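Local coordinates for protein glutathione synthetase-like effector 30 (Gpa-GSS30-apo) (Globodera pallida, PDB 5OET) that probably acts as an effector of a plant-parasitic nematode, having evolved from the housekeeping enzyme that joins gamma-glutamylcysteine to glycine using ATP, at residues Arg280-Thr283 with Asn289-Lys292. Sequence-based numbering, arbitrary orientation.
Sequences RFIT and NRLK
Ile-282 reaches out from its strand to meet Arg-290, and the two side chains run antiparallel alongside one another. CD1 of Ile-282 sits over one face of the Arg-290 guanidinium, 3.8 Å above its plane and nearer the margin of the group than its centre, and also lies 3.9 Å from CB of Arg-290. CG1 of Ile-282 is roughly anti to the backbone N (chi1 -154°) and chi2 is extended, which carries CD1 toward Arg-290. A bend at chi3 (64°) turns the Arg-290 guanidinium back alongside the isoleucine, its NH1 3.6 Å from CG1 of Ile-282. Leu-291, the first residue to leave the helix, adds a looser apolar touch, its CG 4.5 Å from CD1 of Ile-282. Strands 279-283 and 291-293 both belong to one mixed sheet of the eukaryotic glutathione synthase ATP-binding family region; the first completes a beta-alpha-beta crossover from parallel strand 246-251 through helix 259-270. Ile-282 and Leu-291 both touch Leu-248 and Leu-302, one apolar cluster. Beyond the isoleucine, the two arginines lie roughly perpendicular. NH1 of Arg-280 is 3.7 Å from NH2 of Arg-290, at the edge of the latter's guanidinium, and the two planes are 43° apart. Glu-49 of the second subunit bridges them, OE1 to NH1 of Arg-280 and OE2 to NH2 of Arg-290, probably offsetting their like charge, while NE of Arg-290 is paired with Asp-303 of its own chain.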
# COMPACT_ATOMS: atom_id res chain seq x y z
N ARG A 280 -19.36 1.97 8.80
CA ARG A 280 -19.52 3.41 8.78
C ARG A 280 -18.46 4.06 9.64
O ARG A 280 -18.36 3.78 10.81
CB ARG A 280 -20.93 3.77 9.23
CG ARG A 280 -22.00 3.16 8.35
CD ARG A 280 -22.08 3.82 6.97
NE ARG A 280 -23.39 4.47 6.81
CZ ARG A 280 -23.65 5.77 6.89
NH1 ARG A 280 -22.70 6.68 7.08
NH2 ARG A 280 -24.90 6.18 6.77
N PHE A 281 -17.65 4.92 9.03
CA PHE A 281 -16.53 5.58 9.71
C PHE A 281 -16.95 6.94 10.22
O PHE A 281 -17.24 7.82 9.41
CB PHE A 281 -15.32 5.72 8.80
CG PHE A 281 -14.55 4.46 8.69
CD1 PHE A 281 -15.12 3.33 8.12
CD2 PHE A 281 -13.26 4.37 9.20
CE1 PHE A 281 -14.42 2.15 8.03
CE2 PHE A 281 -12.55 3.20 9.12
CZ PHE A 281 -13.14 2.08 8.53
N ILE A 282 -16.95 7.09 11.54
CA ILE A 282 -17.40 8.30 12.21
C ILE A 282 -16.35 8.71 13.26
O ILE A 282 -15.75 7.82 13.88
CB ILE A 282 -18.83 8.06 12.82
CG1 ILE A 282 -19.61 9.35 12.94
CG2 ILE A 282 -18.80 7.36 14.18
CD1 ILE A 282 -20.98 9.16 13.56
N THR A 283 -16.07 10.00 13.44
CA THR A 283 -15.29 10.41 14.59
C THR A 283 -16.20 10.50 15.78
O THR A 283 -17.41 10.56 15.64
CB THR A 283 -14.60 11.78 14.48
OG1 THR A 283 -15.57 12.82 14.44
CG2 THR A 283 -13.73 11.85 13.28
N ASN A 289 -23.79 14.25 17.44
CA ASN A 289 -24.95 14.66 16.65
C ASN A 289 -25.62 13.50 15.94
O ASN A 289 -26.81 13.54 15.68
CB ASN A 289 -24.54 15.68 15.60
CG ASN A 289 -23.54 16.68 16.12
OD1 ASN A 289 -22.37 16.71 15.67
ND2 ASN A 289 -23.96 17.49 17.10
N ARG A 290 -24.86 12.47 15.61
CA ARG A 290 -25.29 11.45 14.68
C ARG A 290 -25.59 10.12 15.33
O ARG A 290 -26.07 9.24 14.65
CB ARG A 290 -24.22 11.26 13.60
CG ARG A 290 -23.98 12.52 12.76
CD ARG A 290 -22.85 12.35 11.76
NE ARG A 290 -23.16 11.32 10.76
CZ ARG A 290 -22.26 10.73 9.98
NH1 ARG A 290 -20.96 11.06 10.06
NH2 ARG A 290 -22.64 9.78 9.12
N LEU A 291 -25.31 9.96 16.63
CA LEU A 291 -25.65 8.75 17.38
C LEU A 291 -26.62 9.11 18.49
O LEU A 291 -26.36 10.02 19.27
CB LEU A 291 -24.42 8.08 17.99
CG LEU A 291 -23.31 7.59 17.06
CD1 LEU A 291 -22.06 7.16 17.81
CD2 LEU A 291 -23.79 6.42 16.23
N LYS A 292 -27.75 8.43 18.53
CA LYS A 292 -28.63 8.44 19.70
C LYS A 292 -28.98 6.99 20.00
O LYS A 292 -28.64 6.08 19.24
CB LYS A 292 -29.87 9.34 19.54
CG LYS A 292 -30.50 9.46 18.16
CD LYS A 292 -31.33 8.23 17.79
CE LYS A 292 -32.02 8.37 16.44
NZ LYS A 292 -33.21 9.25 16.42